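Local structure of Moesin/ezrin/radixin homolog 2 (Drosophila melanogaster, 7EDR) at residues 10-15 with 82-87; 254-259 with 275-280. The protein probably links the cortical cytoskeleton to membrane proteins and, as the fly Merlin, probably acts in growth-restraining signalling, binding its partners through a FERM domain. All blocks are in the same frame, centred on the assembly; numbering follows the deposited sequence.

Contact 1 of 2, residues 10-15 with 82-87; sequences STFDSE and SFYAKF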
loop_
_atom_site.group_PDB
_atom_site.type_symbol
_atom_site.label_atom_id
_atom_site.label_comp_id
_atom_site.label_asym_id
_atom_site.label_seq_id
_atom_site.Cartn_x
_atom_site.Cartn_y
_atom_site.Cartn_z
ATOM N N SER C 10 25.894 -23.708 -3.690
ATOM C CA SER C 10 25.025 -24.335 -4.689
ATOM C C SER C 10 23.611 -23.780 -4.577
ATOM O O SER C 10 22.875 -24.125 -3.649
ATOM C CB SER C 10 24.990 -25.854 -4.522
ATOM O OG SER C 10 26.298 -26.371 -4.448
ATOM N N THR C 11 23.225 -22.941 -5.524
ATOM C CA THR C 11 21.805 -22.688 -5.706
ATOM C C THR C 11 21.194 -23.871 -6.441
ATOM O O THR C 11 21.896 -24.776 -6.895
ATOM C CB THR C 11 21.573 -21.397 -6.488
ATOM O OG1 THR C 11 21.891 -21.614 -7.868
ATOM C CG2 THR C 11 22.474 -20.293 -5.943
ATOM N N PHE C 12 19.871 -23.877 -6.568
ATOM C CA PHE C 12 19.314 -24.952 -7.375
ATOM C C PHE C 12 19.644 -24.803 -8.850
ATOM O O PHE C 12 19.381 -25.738 -9.615
ATOM C CB PHE C 12 17.804 -25.068 -7.187
ATOM C CG PHE C 12 17.421 -26.043 -6.100
ATOM C CD1 PHE C 12 17.173 -27.368 -6.391
ATOM C CD2 PHE C 12 17.341 -25.636 -4.789
ATOM C CE1 PHE C 12 16.846 -28.268 -5.394
ATOM C CE2 PHE C 12 17.012 -26.523 -3.794
ATOM C CZ PHE C 12 16.766 -27.843 -4.094
ATOM N N ASP C 13 20.241 -23.684 -9.271
ATOM C CA ASP C 13 20.559 -23.506 -10.686
ATOM C C ASP C 13 22.040 -23.597 -11.022
ATOM O O ASP C 13 22.387 -24.080 -12.096
ATOM C CB ASP C 13 20.003 -22.182 -11.195
ATOM C CG ASP C 13 19.270 -22.348 -12.504
ATOM O OD1 ASP C 13 19.432 -23.401 -13.179
ATOM O OD2 ASP C 13 18.494 -21.420 -12.848
ATOM N N SER C 14 22.930 -23.169 -10.144
ATOM C CA SER C 14 24.343 -23.233 -10.471
ATOM C C SER C 14 25.180 -23.382 -9.203
ATOM O O SER C 14 24.675 -23.310 -8.078
ATOM C CB SER C 14 24.791 -21.995 -11.262
ATOM O OG SER C 14 24.383 -20.795 -10.634
ATOM N N GLU C 15 26.479 -23.616 -9.410
ATOM C CA GLU C 15 27.488 -23.630 -8.356
ATOM C C GLU C 15 28.290 -22.337 -8.443
ATOM O O GLU C 15 28.834 -22.007 -9.500
ATOM C CB GLU C 15 28.422 -24.831 -8.488
ATOM C CG GLU C 15 27.746 -26.149 -8.770
ATOM C CD GLU C 15 26.995 -26.685 -7.565
ATOM O OE1 GLU C 15 25.746 -26.803 -7.652
ATOM O OE2 GLU C 15 27.652 -26.973 -6.535
ATOM N N SER C 82 24.688 -24.935 0.737
ATOM C CA SER C 82 23.521 -24.942 -0.138
ATOM C C SER C 82 22.699 -23.673 0.084
ATOM O O SER C 82 22.427 -23.293 1.231
ATOM C CB SER C 82 22.661 -26.173 0.129
ATOM O OG SER C 82 23.433 -27.339 -0.003
ATOM N N PHE C 83 22.296 -23.032 -1.011
ATOM C CA PHE C 83 21.411 -21.870 -0.974
ATOM C C PHE C 83 19.976 -22.345 -1.199
ATOM O O PHE C 83 19.627 -22.770 -2.308
ATOM C CB PHE C 83 21.830 -20.858 -2.034
ATOM C CG PHE C 83 21.175 -19.519 -1.892
ATOM C CD1 PHE C 83 21.598 -18.627 -0.919
ATOM C CD2 PHE C 83 20.158 -19.131 -2.753
ATOM C CE1 PHE C 83 21.012 -17.380 -0.804
ATOM C CE2 PHE C 83 19.562 -17.879 -2.640
ATOM C CZ PHE C 83 19.984 -17.007 -1.675
ATOM N N TYR C 84 19.155 -22.274 -0.147
ATOM C CA TYR C 84 17.797 -22.824 -0.124
ATOM C C TYR C 84 16.800 -21.776 0.349
ATOM O O TYR C 84 17.132 -20.901 1.154
ATOM C CB TYR C 84 17.620 -24.012 0.857
ATOM C CG TYR C 84 18.261 -25.308 0.498
ATOM C CD1 TYR C 84 18.170 -25.820 -0.790
ATOM C CD2 TYR C 84 18.941 -26.055 1.464
ATOM C CE1 TYR C 84 18.763 -27.049 -1.127
ATOM C CE2 TYR C 84 19.534 -27.282 1.144
ATOM C CZ TYR C 84 19.443 -27.773 -0.159
ATOM O OH TYR C 84 20.025 -28.982 -0.496
ATOM N N ALA C 85 15.556 -21.914 -0.097
ATOM C CA ALA C 85 14.463 -21.238 0.582
ATOM C C ALA C 85 14.290 -21.872 1.950
ATOM O O ALA C 85 14.094 -23.089 2.055
ATOM C CB ALA C 85 13.166 -21.338 -0.214
ATOM N N LYS C 86 14.394 -21.052 2.997
ATOM C CA LYS C 86 14.128 -21.506 4.355
ATOM C C LYS C 86 12.693 -21.202 4.775
ATOM O O LYS C 86 12.133 -21.901 5.641
ATOM C CB LYS C 86 15.132 -20.852 5.313
ATOM C CG LYS C 86 15.008 -21.242 6.771
ATOM C CD LYS C 86 16.140 -20.588 7.547
ATOM C CE LYS C 86 16.130 -21.000 8.998
ATOM N NZ LYS C 86 17.211 -20.285 9.722
ATOM N N PHE C 87 12.094 -20.185 4.153
ATOM C CA PHE C 87 10.739 -19.740 4.432
ATOM C C PHE C 87 9.963 -19.686 3.127
ATOM O O PHE C 87 10.535 -19.446 2.051
ATOM C CB PHE C 87 10.728 -18.361 5.119
ATOM C CG PHE C 87 11.602 -18.304 6.327
ATOM C CD1 PHE C 87 12.855 -17.711 6.260
ATOM C CD2 PHE C 87 11.189 -18.886 7.531
ATOM C CE1 PHE C 87 13.700 -17.676 7.389
ATOM C CE2 PHE C 87 12.022 -18.861 8.669
ATOM C CZ PHE C 87 13.281 -18.252 8.595
HETATM O O HOH W 1 18.543 -22.320 -4.630
#
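The ubiquitin-like N-terminal lobe of the FERM domain is the setting: the turn 10-15, which joins the hairpin strands 5-10 and 15-20, lies beside the end of strand 78-85. S10 and S82 form a parallel bridge, and the sheet pairing closes with F83 N giving its hydrogen to S10 O at 2.9 Å, nearly straight (169°) but from above the carbonyl plane. At the next ladder position, between F83 O and F12 N, a water replaces the direct bond: it accepts from F12 N and donates to F83 O, 2.6 Å away. As in the ubiquitin fold, the first and last strands of the lobe are thus parallel neighbours within a mixed sheet. T11 puts OG1 in the crowded position between its backbone N and carbonyl carbon (chi1 74°), where it accepts from D13 N and S14 N, an ST turn and ST motif. Its CG2 lies alongside F83 CB at 4.0 Å, while the F83 ring, its CG anti to the backbone N, runs on to F30, V33 and I37 of helix 26-37. F12 and Y84 meet rim to rim with planes at 46°, F12 CE2 reaching the edge of the tyrosine ring at CE1, 3.2 Å away. S82 CB sits over one face of that ring, toward its rim. S10 OG donates to E15 OE2 at 2.6 Å, and R8 salt-bridges the same carboxylate.

Contact 2 of 2, residues 254-259 with 275-280; sequences DDKKFT and QDLHIN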
loop_
_atom_site.group_PDB
_atom_site.type_symbol
_atom_site.label_atom_id
_atom_site.label_comp_id
_atom_site.label_asym_id
_atom_site.label_seq_id
_atom_site.Cartn_x
_atom_site.Cartn_y
_atom_site.Cartn_z
ATOM N N ASP C 254 13.941 -24.901 27.217
ATOM C CA ASP C 254 15.053 -25.154 28.127
ATOM C C ASP C 254 15.341 -26.640 28.086
ATOM O O ASP C 254 14.489 -27.445 28.480
ATOM C CB ASP C 254 14.741 -24.721 29.563
ATOM C CG ASP C 254 15.819 -25.173 30.562
ATOM O OD1 ASP C 254 15.441 -25.587 31.673
ATOM O OD2 ASP C 254 17.034 -25.118 30.252
ATOM N N ASP C 255 16.525 -27.003 27.604
ATOM C CA ASP C 255 16.895 -28.409 27.419
ATOM C C ASP C 255 15.882 -29.029 26.464
ATOM O O ASP C 255 15.800 -28.590 25.305
ATOM C CB ASP C 255 17.015 -29.088 28.785
ATOM C CG ASP C 255 17.753 -30.407 28.717
ATOM O OD1 ASP C 255 17.333 -31.350 29.427
ATOM O OD2 ASP C 255 18.755 -30.496 27.971
ATOM N N LYS C 256 15.088 -30.010 26.879
ATOM C CA LYS C 256 14.214 -30.724 25.961
ATOM C C LYS C 256 12.807 -30.156 25.920
ATOM O O LYS C 256 12.001 -30.614 25.103
ATOM C CB LYS C 256 14.152 -32.208 26.344
ATOM C CG LYS C 256 15.519 -32.850 26.498
ATOM C CD LYS C 256 16.448 -32.492 25.331
ATOM C CE LYS C 256 17.707 -33.372 25.310
ATOM N NZ LYS C 256 18.641 -33.149 26.450
ATOM N N LYS C 257 12.507 -29.168 26.756
ATOM C CA LYS C 257 11.141 -28.741 27.033
ATOM C C LYS C 257 10.862 -27.402 26.355
ATOM O O LYS C 257 11.485 -26.383 26.694
ATOM C CB LYS C 257 10.928 -28.633 28.542
ATOM C CG LYS C 257 9.491 -28.425 28.975
ATOM C CD LYS C 257 9.455 -27.865 30.392
ATOM C CE LYS C 257 8.155 -28.185 31.099
ATOM N NZ LYS C 257 8.180 -27.645 32.495
ATOM N N PHE C 258 9.924 -27.401 25.407
ATOM C CA PHE C 258 9.443 -26.162 24.801
ATOM C C PHE C 258 8.268 -25.612 25.600
ATOM O O PHE C 258 7.349 -26.358 25.969
ATOM C CB PHE C 258 9.017 -26.371 23.346
ATOM C CG PHE C 258 10.099 -26.067 22.350
ATOM C CD1 PHE C 258 10.214 -24.802 21.803
ATOM C CD2 PHE C 258 11.013 -27.046 21.976
ATOM C CE1 PHE C 258 11.225 -24.514 20.891
ATOM C CE2 PHE C 258 12.019 -26.774 21.061
ATOM C CZ PHE C 258 12.125 -25.505 20.519
ATOM N N THR C 259 8.304 -24.307 25.861
ATOM C CA THR C 259 7.177 -23.595 26.445
ATOM C C THR C 259 6.649 -22.585 25.437
ATOM O O THR C 259 7.418 -21.783 24.886
ATOM C CB THR C 259 7.562 -22.880 27.738
ATOM O OG1 THR C 259 8.145 -23.821 28.653
ATOM C CG2 THR C 259 6.316 -22.250 28.355
ATOM N N GLN C 275 13.754 -33.770 21.619
ATOM C CA GLN C 275 14.837 -34.449 22.325
ATOM C C GLN C 275 16.241 -34.054 21.899
ATOM O O GLN C 275 17.195 -34.496 22.542
ATOM C CB GLN C 275 14.702 -35.970 22.176
ATOM C CG GLN C 275 13.409 -36.531 22.728
ATOM C CD GLN C 275 13.247 -36.225 24.192
ATOM O OE1 GLN C 275 14.229 -36.196 24.948
ATOM N NE2 GLN C 275 12.004 -35.967 24.608
ATOM N N ASP C 276 16.413 -33.274 20.841
ATOM C CA ASP C 276 17.739 -32.860 20.400
ATOM C C ASP C 276 17.827 -31.347 20.517
ATOM O O ASP C 276 17.017 -30.629 19.932
ATOM C CB ASP C 276 18.036 -33.344 18.971
ATOM C CG ASP C 276 19.339 -32.744 18.366
ATOM O OD1 ASP C 276 19.530 -32.901 17.135
ATOM O OD2 ASP C 276 20.173 -32.119 19.060
ATOM N N LEU C 277 18.797 -30.872 21.299
ATOM C CA LEU C 277 18.937 -29.439 21.534
ATOM C C LEU C 277 19.202 -28.687 20.243
ATOM O O LEU C 277 18.671 -27.588 20.046
ATOM C CB LEU C 277 20.060 -29.168 22.538
ATOM C CG LEU C 277 19.925 -30.016 23.785
ATOM C CD1 LEU C 277 21.144 -29.865 24.703
ATOM C CD2 LEU C 277 18.650 -29.645 24.516
ATOM N N HIS C 278 20.038 -29.241 19.361
ATOM C CA HIS C 278 20.299 -28.554 18.099
ATOM C C HIS C 278 19.008 -28.348 17.317
ATOM O O HIS C 278 18.712 -27.234 16.869
ATOM C CB HIS C 278 21.303 -29.316 17.238
ATOM C CG HIS C 278 21.510 -28.688 15.893
ATOM N ND1 HIS C 278 22.356 -27.617 15.698
ATOM C CD2 HIS C 278 20.935 -28.936 14.691
ATOM C CE1 HIS C 278 22.315 -27.249 14.428
ATOM N NE2 HIS C 278 21.461 -28.035 13.795
ATOM N N ILE C 279 18.230 -29.420 17.147
ATOM C CA ILE C 279 16.902 -29.309 16.551
ATOM C C ILE C 279 16.073 -28.243 17.251
ATOM O O ILE C 279 15.243 -27.578 16.618
ATOM C CB ILE C 279 16.195 -30.680 16.584
ATOM C CG1 ILE C 279 16.861 -31.639 15.594
ATOM C CG2 ILE C 279 14.700 -30.532 16.294
ATOM C CD1 ILE C 279 16.815 -31.157 14.160
ATOM N N ASN C 280 16.292 -28.044 18.555
ATOM C CA ASN C 280 15.459 -27.101 19.289
ATOM C C ASN C 280 15.805 -25.669 18.930
ATOM O O ASN C 280 14.914 -24.825 18.796
ATOM C CB ASN C 280 15.594 -27.342 20.782
ATOM C CG ASN C 280 14.861 -28.584 21.216
ATOM O OD1 ASN C 280 14.230 -29.258 20.392
ATOM N ND2 ASN C 280 14.944 -28.911 22.501
#
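A type II' turn from D254 to K257 is closed by D254 N to K257 O and K257 N to D254 O; beside it K256 and Q275 approach to 5.2 Å, CA to CA, just ahead of helix 277-297, and K256 shares a backbone hydrogen bond with S274. This is the PH-like lobe of the FERM domain, where the C-terminal helix packs against the sheet and its first turn meets the hairpin of strands 248-254 and 257-262. N280 points toward the turn, and its ND2 gives a weak, bent hydrogen bond to D255 O (2.9 Å, 129°), while OD1 is held by S274 OG. The amide stands nearly upright to the F258 ring, planes 78° apart, with N280 CG 3.4 Å from F258 CE2. N280 O lies at the ring edge near CZ, so the phenyl rim fits against both backbone and side chain of the asparagine; F253 and F272 meet the same ring. D276 is the N-cap of the helix, its OD2 accepting from H278 N at 2.9 Å. Nearer the surface, L277 turns CD2 onto the peptide of D255, 3.1 Å from its O. K256 crosses both L277 and Q275 at about a right angle, with CE lying 3.0 Å from Q275 O. Bends at chi2 and chi4 carry its ammonium back over the turn to a salt bridge, in which K256 NZ meets D255 OD2 from above the carboxylate plane at 3.1 Å.

How the contacts relate
Contact 1 belongs to the ubiquitin-like lobe and contact 2 to the PH-like lobe; their centres are about 28 Å apart and they do not touch. Contact 1 lies nearer the centre of the molecule, with none of its touching residues exposed, and pairs strand with loop through backbone, water and an aromatic rim contact. Contact 2 is more peripheral, half of its touching residues are exposed, and it joins a hairpin turn to a helix start through a weak asparagine amide bond and side-chain packing, with a salt bridge kept inside the turn. In each, a buried phenylalanine, F83 or F258, takes part. Helix 277-297 connects them: contact 2 holds its first turn, and further along L286 touches K86 and F87.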